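Long-range contacts in putative lipoprotein (Bacteroides ovatus, PDB 3OQQ), which is of unknown function but, as a putative lipoprotein that binds several calcium ions, probably works outside the cytoplasm of its bacterium: residues Gln118-Tyr123 against Lys157-His162; Gly171-Leu176 against Arg304-Glu309; Asp181-Gly186 against Thr392-Glu397. One frame throughout, in Å; residues are numbered along the deposited sequence.

Interaction 1: residues Gln118-Tyr123 against Lys157-His162; sequences QGYLFY and KVTECH
Phe122 and Tyr123 run antiparallel to Thr159 and Val158, joining strand 122-131 to the end of strand 150-161 in a beta-sheet. Phe122 and Thr159 form a non-hydrogen-bonded pair, Tyr123 and Val158 a hydrogen-bonded one, bonded both ways: Tyr123 N to Val158 O (2.8 Å) and Val158 N to Tyr123 O (3.1 Å). Beyond them Glu160 N reaches Leu121 O at 2.9 Å in an almost straight bond. The reverse link of this pair runs through a water, which accepts from Leu121 N and donates to Glu160 O.

Phe122 and Thr159 share one face of the sheet, where the Phe122 ring lies alongside the Lys157 chain and its CD2 meets Lys157 CG at 4.0 Å. On the other face, with Tyr123 and Val158, Glu160 runs beside Leu121, CG beside the backbone N and the chain extended beyond (chi2 180°), bringing OE2 to the edge of the Tyr123 ring, 3.3 Å from CE2. That carboxylate is also salt-bridged to Arg324 of helix 314-328. Cys161, centre of an inverse gamma turn, sets CA over one face of the Tyr120 ring, 3.9 Å from the centroid, and His162 O meets its edge, 3.2 Å from Tyr120 CE1.

Interaction 2: residues Gly171-Leu176 against Arg304-Glu309; sequences GGKEEL and RLIGKE
Arg304 opens the second segment by gripping Glu175 across an antiparallel pairing of strands 173-184 and 298-307, whose local directions differ by 170°. The arginine is extended, with CG anti to the backbone N (chi1 -174°), and presents one side of its guanidinium: NE bonds Glu175 OE1 at 2.9 Å and NH2 bonds OE2 of the same carboxylate at 2.8 Å. Glu175 OE1 lies in the guanidinium plane, yet the two planes are 64° apart, and each donor stands out of the carboxylate plane.

Leu305 forms a hydrogen-bonded pair with Leu176, each backbone N donating to the other's O, and the two side chains lie side by side, Leu305 CD1 3.8 Å from Leu176 CD2. These leucines also meet Leu197 of strand 190-198. Ile306 turns to the same face as Glu175; its CG1 packs on Glu175 CG, its CG2 on the end of Lys173, and its CD1 lies over one face of the Arg304 guanidinium, toward the rim. Gly307 N donates to Glu174 O at 2.8 Å, and a CB modelled on this glycine would clash with that oxygen. Lys308 O accepts from a water that also donates to Glu174 OE1, whose partner oxygen OE2 is salt-bridged to Arg316. Glu309 ends the segment with a weak salt bridge, its OE1 3.5 Å from Lys173 NZ.

Interaction 3: residues Asp181-Gly186 against Thr392-Glu397; sequences DVRAVG and TRHAYE. With CA (calcium ion), chain B; ACT (acetate ion), chain F.
The guanidinium of Arg183 and the imidazole of His394 lie nearly coplanar, their planes 30° apart, the two side chains running antiparallel past one another. NH1 of Arg183 donates to His394 ND1 at 3.2 Å in a fairly straight bond that lies in both planes. His394 NE2 is hydrogen-bonded outside the two segments, with Gln286 the principal polar partner of this residue. Arg183 NH1, together with NH2, closes end-on upon the carbonyl of Thr392: NH1 meets O in the carbonyl plane, on a lone pair, whereas NH2, 2.8 Å from Thr392 O, is tilted 34° from that plane. Arg183 NE is salt-bridged to Glu153. A leucine in place of Arg183 would probably leave Thr392 O and His394 ND1 without these donors and the Glu153 carboxylate without this salt bridge.

Ala184 covers one face of the imidazole, its CB 4.0 Å from the His394 ring centroid in a CH-pi contact. A calcium ion also bridges the segments. Glu397 folds at CG (chi2 50°), turning CD toward the ion, and both carboxylate oxygens bind it, OE1 at 2.4 Å and OE2 at 2.5 Å from the calcium, while Gly186 adds its O at 2.4 Å. Asp146, Asn148, Asp149 and a water are further ligands.

Arg183 and Ala184 form a classic beta bulge against Val151 of strand 150-161, and strands 122-131 and 431-432 pack on His394 through Met130 and Ile432.

Overall arrangement
From the N terminus, interaction 1 comes first, closing a 33-residue span between residues 118-123 and the end of strand 150-161. The chain then enters strand 173-184, whose start is paired in interaction 2 with strand 298-307, closing a span of 127 residues. Interactions 1 and 2 follow in series and touch, His162 NE2 lying 2.8 Å from Glu174 OE2, and Thr159 N probably bonds Glu175 O; strands 122-131, 150-161, 173-184 and 298-307 lie side by side, each antiparallel to the next. Interaction 3 departs from the far end of strand 173-184, closes a span of 205 residues and crosses interaction 2 in chain order. About 33 Å from interaction 2 between centres, it ties that strand end to residues 392-397 beside bound calcium.

Interaction 1: residues Gln118-Tyr123 against Lys157-His162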
loop_
_atom_site.group_PDB
_atom_site.type_symbol
_atom_site.label_atom_id
_atom_site.label_comp_id
_atom_site.label_asym_id
_atom_site.label_seq_id
_atom_site.Cartn_x
_atom_site.Cartn_y
_atom_site.Cartn_z
ATOM N N GLN A 118 3.449 -12.295 25.437
ATOM C CA GLN A 118 4.688 -11.648 24.996
ATOM C C GLN A 118 4.734 -11.477 23.466
ATOM O O GLN A 118 5.277 -12.325 22.753
ATOM C CB GLN A 118 5.918 -12.412 25.505
ATOM C CG GLN A 118 6.067 -12.411 27.025
ATOM C CD GLN A 118 7.071 -13.441 27.488
ATOM O OE1 GLN A 118 8.173 -13.571 26.938
ATOM N NE2 GLN A 118 6.716 -14.192 28.522
ATOM N N GLY A 119 4.165 -10.374 22.991
ATOM C CA GLY A 119 4.114 -10.055 21.572
ATOM C C GLY A 119 3.643 -8.643 21.321
ATOM O O GLY A 119 2.867 -8.087 22.109
ATOM N N TYR A 120 4.112 -8.060 20.219
ATOM C CA TYR A 120 3.787 -6.699 19.817
ATOM C C TYR A 120 2.594 -6.652 18.892
ATOM O O TYR A 120 2.569 -7.336 17.869
ATOM C CB TYR A 120 4.982 -6.040 19.116
ATOM C CG TYR A 120 6.274 -6.037 19.900
ATOM C CD1 TYR A 120 6.375 -5.369 21.119
ATOM C CD2 TYR A 120 7.427 -6.616 19.379
ATOM C CE1 TYR A 120 7.579 -5.330 21.827
ATOM C CE2 TYR A 120 8.636 -6.576 20.074
ATOM C CZ TYR A 120 8.705 -5.938 21.301
ATOM O OH TYR A 120 9.897 -5.901 21.981
ATOM N N LEU A 121 1.639 -5.782 19.201
ATOM C CA LEU A 121 0.479 -5.605 18.337
ATOM C C LEU A 121 0.958 -4.943 17.029
ATOM O O LEU A 121 1.825 -4.068 17.063
ATOM C CB LEU A 121 -0.602 -4.758 19.058
ATOM C CG LEU A 121 -1.898 -4.441 18.282
ATOM C CD1 LEU A 121 -3.098 -4.463 19.187
ATOM C CD2 LEU A 121 -1.817 -3.096 17.619
ATOM N N PHE A 122 0.418 -5.383 15.888
ATOM C CA PHE A 122 0.780 -4.764 14.617
ATOM C C PHE A 122 -0.443 -4.613 13.750
ATOM O O PHE A 122 -1.304 -5.496 13.737
ATOM C CB PHE A 122 1.920 -5.502 13.876
ATOM C CG PHE A 122 1.672 -6.917 13.390
ATOM C CD1 PHE A 122 1.907 -8.006 14.221
ATOM C CD2 PHE A 122 1.272 -7.158 12.079
ATOM C CE1 PHE A 122 1.703 -9.321 13.764
ATOM C CE2 PHE A 122 1.078 -8.464 11.614
ATOM C CZ PHE A 122 1.296 -9.540 12.457
ATOM N N TYR A 123 -0.560 -3.448 13.102
ATOM C CA TYR A 123 -1.620 -3.143 12.154
ATOM C C TYR A 123 -1.129 -3.540 10.769
ATOM O O TYR A 123 0.078 -3.484 10.516
ATOM C CB TYR A 123 -1.973 -1.660 12.206
ATOM C CG TYR A 123 -2.698 -1.260 13.461
ATOM C CD1 TYR A 123 -4.073 -1.452 13.588
ATOM C CD2 TYR A 123 -2.022 -0.657 14.517
ATOM C CE1 TYR A 123 -4.752 -1.081 14.751
ATOM C CE2 TYR A 123 -2.692 -0.273 15.680
ATOM C CZ TYR A 123 -4.055 -0.493 15.796
ATOM O OH TYR A 123 -4.716 -0.117 16.940
ATOM N N LYS A 157 2.932 -2.465 7.475
ATOM C CA LYS A 157 2.814 -3.045 8.811
ATOM C C LYS A 157 3.355 -2.031 9.805
ATOM O O LYS A 157 4.492 -1.581 9.664
ATOM C CB LYS A 157 3.572 -4.382 8.943
ATOM C CG LYS A 157 2.767 -5.628 8.687
ATOM C CD LYS A 157 3.645 -6.886 8.752
ATOM C CE LYS A 157 4.145 -7.353 7.393
ATOM N NZ LYS A 157 3.050 -7.834 6.494
ATOM N N VAL A 158 2.537 -1.643 10.774
ATOM C CA VAL A 158 2.928 -0.721 11.831
ATOM C C VAL A 158 2.891 -1.537 13.122
ATOM O O VAL A 158 1.828 -1.988 13.540
ATOM C CB VAL A 158 2.050 0.552 11.872
ATOM C CG1 VAL A 158 2.295 1.353 13.156
ATOM C CG2 VAL A 158 2.317 1.420 10.652
ATOM N N THR A 159 4.058 -1.765 13.715
ATOM C CA THR A 159 4.218 -2.550 14.936
ATOM C C THR A 159 4.398 -1.617 16.119
ATOM O O THR A 159 5.164 -0.648 16.035
ATOM C CB THR A 159 5.439 -3.451 14.767
ATOM O OG1 THR A 159 5.304 -4.190 13.557
ATOM C CG2 THR A 159 5.685 -4.376 15.965
ATOM N N GLU A 160 3.694 -1.906 17.218
ATOM C CA GLU A 160 3.831 -1.138 18.441
ATOM C C GLU A 160 4.818 -1.879 19.339
ATOM O O GLU A 160 4.429 -2.823 20.033
ATOM C CB GLU A 160 2.464 -0.910 19.093
ATOM C CG GLU A 160 1.569 -0.035 18.229
ATOM C CD GLU A 160 0.191 0.262 18.776
ATOM O OE1 GLU A 160 -0.069 -0.036 19.959
ATOM O OE2 GLU A 160 -0.618 0.855 18.035
ATOM N N CYS A 161 6.119 -1.524 19.241
ATOM C CA CYS A 161 7.198 -2.142 20.033
ATOM C C CYS A 161 7.140 -1.594 21.469
ATOM O O CYS A 161 7.985 -0.794 21.899
ATOM C CB CYS A 161 8.568 -1.927 19.397
ATOM S SG CYS A 161 8.733 -2.594 17.724
ATOM N N HIS A 162 6.079 -1.998 22.177
ATOM C CA HIS A 162 5.765 -1.598 23.539
ATOM C C HIS A 162 5.981 -2.790 24.458
ATOM O O HIS A 162 5.736 -3.927 24.046
ATOM C CB HIS A 162 4.300 -1.106 23.620
ATOM C CG HIS A 162 3.949 0.031 22.696
ATOM N ND1 HIS A 162 2.640 0.477 22.576
ATOM C CD2 HIS A 162 4.741 0.797 21.901
ATOM C CE1 HIS A 162 2.674 1.472 21.704
ATOM N NE2 HIS A 162 3.914 1.693 21.260
HETATM O O HOH W 1 2.055 -3.738 21.274
#

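Interaction 2: residues Gly171-Leu176 against Arg304-Glu309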
loop_
_atom_site.group_PDB
_atom_site.type_symbol
_atom_site.label_atom_id
_atom_site.label_comp_id
_atom_site.label_asym_id
_atom_site.label_seq_id
_atom_site.Cartn_x
_atom_site.Cartn_y
_atom_site.Cartn_z
ATOM N N GLY A 171 5.654 4.181 26.515
ATOM C CA GLY A 171 7.069 4.343 26.209
ATOM C C GLY A 171 7.372 3.571 24.938
ATOM O O GLY A 171 6.576 3.602 23.992
ATOM N N GLY A 172 8.489 2.839 24.936
ATOM C CA GLY A 172 8.926 2.023 23.808
ATOM C C GLY A 172 8.999 2.797 22.504
ATOM O O GLY A 172 9.406 3.967 22.488
ATOM N N LYS A 173 8.587 2.157 21.402
ATOM C CA LYS A 173 8.599 2.799 20.082
ATOM C C LYS A 173 7.699 2.074 19.100
ATOM O O LYS A 173 7.157 1.018 19.417
ATOM C CB LYS A 173 10.031 2.904 19.510
ATOM C CG LYS A 173 10.755 1.582 19.284
ATOM C CD LYS A 173 12.252 1.801 19.343
ATOM C CE LYS A 173 13.023 0.562 18.986
ATOM N NZ LYS A 173 14.474 0.851 18.836
ATOM N N GLU A 174 7.524 2.675 17.909
ATOM C CA GLU A 174 6.769 2.128 16.785
ATOM C C GLU A 174 7.738 1.856 15.679
ATOM O O GLU A 174 8.785 2.508 15.573
ATOM C CB GLU A 174 5.683 3.096 16.281
ATOM C CG GLU A 174 4.578 3.438 17.248
ATOM C CD GLU A 174 5.007 4.228 18.466
ATOM O OE1 GLU A 174 5.598 5.320 18.303
ATOM O OE2 GLU A 174 4.772 3.735 19.592
ATOM N N GLU A 175 7.382 0.905 14.851
ATOM C CA GLU A 175 8.113 0.532 13.659
ATOM C C GLU A 175 7.146 0.487 12.536
ATOM O O GLU A 175 5.976 0.183 12.739
ATOM C CB GLU A 175 8.780 -0.826 13.823
ATOM C CG GLU A 175 10.211 -0.741 14.289
ATOM C CD GLU A 175 10.916 -2.075 14.207
ATOM O OE1 GLU A 175 10.684 -2.816 13.219
ATOM O OE2 GLU A 175 11.715 -2.368 15.125
ATOM N N LEU A 176 7.630 0.792 11.362
ATOM C CA LEU A 176 6.878 0.752 10.126
ATOM C C LEU A 176 7.672 -0.085 9.161
ATOM O O LEU A 176 8.872 0.147 9.002
ATOM C CB LEU A 176 6.663 2.180 9.585
ATOM C CG LEU A 176 5.777 2.316 8.364
ATOM C CD1 LEU A 176 4.877 3.458 8.526
ATOM C CD2 LEU A 176 6.593 2.481 7.080
ATOM N N ARG A 304 12.145 -0.037 6.365
ATOM C CA ARG A 304 11.869 -0.158 7.785
ATOM C C ARG A 304 12.179 1.190 8.424
ATOM O O ARG A 304 13.303 1.691 8.298
ATOM C CB ARG A 304 12.706 -1.287 8.401
ATOM C CG ARG A 304 12.379 -1.576 9.857
ATOM C CD ARG A 304 13.295 -2.650 10.370
ATOM N NE ARG A 304 13.179 -2.846 11.814
ATOM C CZ ARG A 304 14.206 -3.128 12.606
ATOM N NH1 ARG A 304 15.432 -3.218 12.106
ATOM N NH2 ARG A 304 14.019 -3.310 13.907
ATOM N N LEU A 305 11.175 1.817 9.037
ATOM C CA LEU A 305 11.364 3.099 9.729
ATOM C C LEU A 305 11.168 2.864 11.214
ATOM O O LEU A 305 10.096 2.408 11.609
ATOM C CB LEU A 305 10.407 4.188 9.221
ATOM C CG LEU A 305 10.357 4.415 7.714
ATOM C CD1 LEU A 305 9.189 5.236 7.366
ATOM C CD2 LEU A 305 11.611 5.099 7.195
ATOM N N ILE A 306 12.217 3.111 12.023
ATOM C CA ILE A 306 12.189 2.874 13.468
ATOM C C ILE A 306 11.940 4.208 14.141
ATOM O O ILE A 306 12.708 5.176 13.943
ATOM C CB ILE A 306 13.477 2.153 13.972
ATOM C CG1 ILE A 306 13.673 0.807 13.235
ATOM C CG2 ILE A 306 13.437 1.895 15.489
ATOM C CD1 ILE A 306 14.845 0.793 12.245
ATOM N N GLY A 307 10.841 4.261 14.891
ATOM C CA GLY A 307 10.437 5.468 15.596
ATOM C C GLY A 307 11.379 5.874 16.712
ATOM O O GLY A 307 12.024 5.018 17.323
ATOM N N LYS A 308 11.467 7.195 16.975
ATOM C CA LYS A 308 12.281 7.783 18.037
ATOM C C LYS A 308 11.829 7.242 19.384
ATOM O O LYS A 308 10.626 7.127 19.653
ATOM C CB LYS A 308 12.161 9.323 18.052
ATOM C CG LYS A 308 13.018 10.053 17.047
ATOM C CD LYS A 308 14.255 10.660 17.681
ATOM C CE LYS A 308 14.889 11.711 16.798
ATOM N NZ LYS A 308 15.434 11.146 15.531
ATOM N N GLU A 309 12.788 6.869 20.205
ATOM C CA GLU A 309 12.525 6.365 21.547
ATOM C C GLU A 309 12.640 7.547 22.507
ATOM O O GLU A 309 13.303 8.534 22.180
ATOM C CB GLU A 309 13.550 5.268 21.862
ATOM C CG GLU A 309 13.047 4.109 22.694
ATOM C CD GLU A 309 14.146 3.091 22.924
ATOM O OE1 GLU A 309 14.367 2.239 22.032
ATOM O OE2 GLU A 309 14.838 3.190 23.964
HETATM O O HOH W 2 8.212 5.752 18.042
#

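Interaction 3: residues Asp181-Gly186 against Thr392-Glu397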
loop_
_atom_site.group_PDB
_atom_site.type_symbol
_atom_site.label_atom_id
_atom_site.label_comp_id
_atom_site.label_asym_id
_atom_site.label_seq_id
_atom_site.Cartn_x
_atom_site.Cartn_y
_atom_site.Cartn_z
ATOM N N ASP A 181 6.212 -3.513 -4.400
ATOM C CA ASP A 181 6.580 -4.549 -5.376
ATOM C C ASP A 181 6.069 -4.213 -6.745
ATOM O O ASP A 181 4.858 -4.107 -6.909
ATOM C CB ASP A 181 6.021 -5.927 -4.940
ATOM C CG ASP A 181 6.527 -6.382 -3.593
ATOM O OD1 ASP A 181 7.632 -5.917 -3.176
ATOM O OD2 ASP A 181 5.816 -7.156 -2.929
ATOM N N VAL A 182 6.978 -4.086 -7.736
ATOM C CA VAL A 182 6.609 -3.764 -9.121
ATOM C C VAL A 182 5.988 -4.984 -9.797
ATOM O O VAL A 182 6.675 -5.969 -10.075
ATOM C CB VAL A 182 7.782 -3.217 -9.973
ATOM C CG1 VAL A 182 7.276 -2.750 -11.344
ATOM C CG2 VAL A 182 8.508 -2.092 -9.259
ATOM N N ARG A 183 4.716 -4.878 -10.147
ATOM C CA ARG A 183 4.042 -5.961 -10.821
ATOM C C ARG A 183 4.107 -5.757 -12.341
ATOM O O ARG A 183 4.334 -6.716 -13.064
ATOM C CB ARG A 183 2.606 -6.091 -10.263
ATOM C CG ARG A 183 1.537 -6.381 -11.253
ATOM C CD ARG A 183 0.670 -7.541 -10.865
ATOM N NE ARG A 183 -0.055 -7.460 -9.589
ATOM C CZ ARG A 183 -1.343 -7.142 -9.466
ATOM N NH1 ARG A 183 -2.052 -6.766 -10.537
ATOM N NH2 ARG A 183 -1.940 -7.208 -8.276
ATOM N N ALA A 184 3.924 -4.529 -12.832
ATOM C CA ALA A 184 3.953 -4.265 -14.274
ATOM C C ALA A 184 4.211 -2.796 -14.560
ATOM O O ALA A 184 3.870 -1.943 -13.734
ATOM C CB ALA A 184 2.614 -4.674 -14.914
ATOM N N VAL A 185 4.702 -2.508 -15.792
ATOM C CA VAL A 185 4.904 -1.152 -16.298
ATOM C C VAL A 185 4.352 -1.136 -17.736
ATOM O O VAL A 185 5.053 -1.491 -18.676
ATOM C CB VAL A 185 6.362 -0.622 -16.184
ATOM C CG1 VAL A 185 6.450 0.840 -16.618
ATOM C CG2 VAL A 185 6.909 -0.784 -14.766
ATOM N N GLY A 186 3.071 -0.788 -17.867
ATOM C CA GLY A 186 2.386 -0.733 -19.155
ATOM C C GLY A 186 2.530 0.601 -19.851
ATOM O O GLY A 186 1.591 1.099 -20.450
ATOM N N THR A 392 -6.113 -7.927 -6.860
ATOM C CA THR A 392 -6.729 -7.451 -8.111
ATOM C C THR A 392 -5.732 -7.481 -9.255
ATOM O O THR A 392 -4.621 -6.926 -9.150
ATOM C CB THR A 392 -7.361 -6.077 -7.955
ATOM O OG1 THR A 392 -8.173 -6.086 -6.785
ATOM C CG2 THR A 392 -8.200 -5.668 -9.185
ATOM N N ARG A 393 -6.143 -8.153 -10.347
ATOM C CA ARG A 393 -5.333 -8.323 -11.567
ATOM C C ARG A 393 -5.380 -7.087 -12.450
ATOM O O ARG A 393 -6.436 -6.461 -12.565
ATOM C CB ARG A 393 -5.851 -9.529 -12.372
ATOM C CG ARG A 393 -5.602 -10.844 -11.644
ATOM C CD ARG A 393 -6.775 -11.731 -11.854
ATOM N NE ARG A 393 -6.682 -12.994 -11.124
ATOM C CZ ARG A 393 -7.094 -13.175 -9.877
ATOM N NH1 ARG A 393 -7.559 -12.157 -9.171
ATOM N NH2 ARG A 393 -7.041 -14.376 -9.326
ATOM N N HIS A 394 -4.274 -6.770 -13.123
ATOM C CA HIS A 394 -4.261 -5.628 -14.038
ATOM C C HIS A 394 -4.653 -6.087 -15.455
ATOM O O HIS A 394 -4.596 -7.280 -15.787
ATOM C CB HIS A 394 -2.898 -4.901 -14.028
ATOM C CG HIS A 394 -1.758 -5.759 -14.484
ATOM N ND1 HIS A 394 -1.203 -6.708 -13.654
ATOM C CD2 HIS A 394 -1.142 -5.817 -15.694
ATOM C CE1 HIS A 394 -0.244 -7.299 -14.362
ATOM N NE2 HIS A 394 -0.150 -6.774 -15.583
ATOM N N ALA A 395 -5.037 -5.123 -16.289
ATOM C CA ALA A 395 -5.449 -5.349 -17.671
ATOM C C ALA A 395 -4.282 -5.542 -18.610
ATOM O O ALA A 395 -3.203 -4.964 -18.408
ATOM C CB ALA A 395 -6.255 -4.153 -18.160
ATOM N N TYR A 396 -4.542 -6.273 -19.714
ATOM C CA TYR A 396 -3.595 -6.414 -20.830
ATOM C C TYR A 396 -3.456 -5.039 -21.479
ATOM O O TYR A 396 -4.375 -4.223 -21.363
ATOM C CB TYR A 396 -4.103 -7.441 -21.867
ATOM C CG TYR A 396 -3.828 -8.876 -21.497
ATOM C CD1 TYR A 396 -2.538 -9.395 -21.550
ATOM C CD2 TYR A 396 -4.866 -9.742 -21.172
ATOM C CE1 TYR A 396 -2.277 -10.715 -21.199
ATOM C CE2 TYR A 396 -4.620 -11.071 -20.843
ATOM C CZ TYR A 396 -3.318 -11.549 -20.844
ATOM O OH TYR A 396 -3.056 -12.855 -20.520
ATOM N N GLU A 397 -2.312 -4.765 -22.118
ATOM C CA GLU A 397 -2.049 -3.473 -22.751
ATOM C C GLU A 397 -3.156 -3.076 -23.724
ATOM O O GLU A 397 -3.594 -3.898 -24.542
ATOM C CB GLU A 397 -0.690 -3.478 -23.463
ATOM C CG GLU A 397 -0.152 -2.079 -23.774
ATOM C CD GLU A 397 -0.106 -1.044 -22.663
ATOM O OE1 GLU A 397 -0.115 -1.425 -21.469
ATOM O OE2 GLU A 397 -0.032 0.161 -22.990
HETATM CA CA CA B . -0.731 0.751 -20.639
HETATM C C ACT F . -5.832 -14.900 -20.693
HETATM O O ACT F . -5.354 -14.118 -19.813
HETATM O OXT ACT F . -6.478 -15.957 -20.407
HETATM C CH3 ACT F . -5.627 -14.556 -22.150
HETATM O O HOH W 3 -1.257 3.080 -21.843
#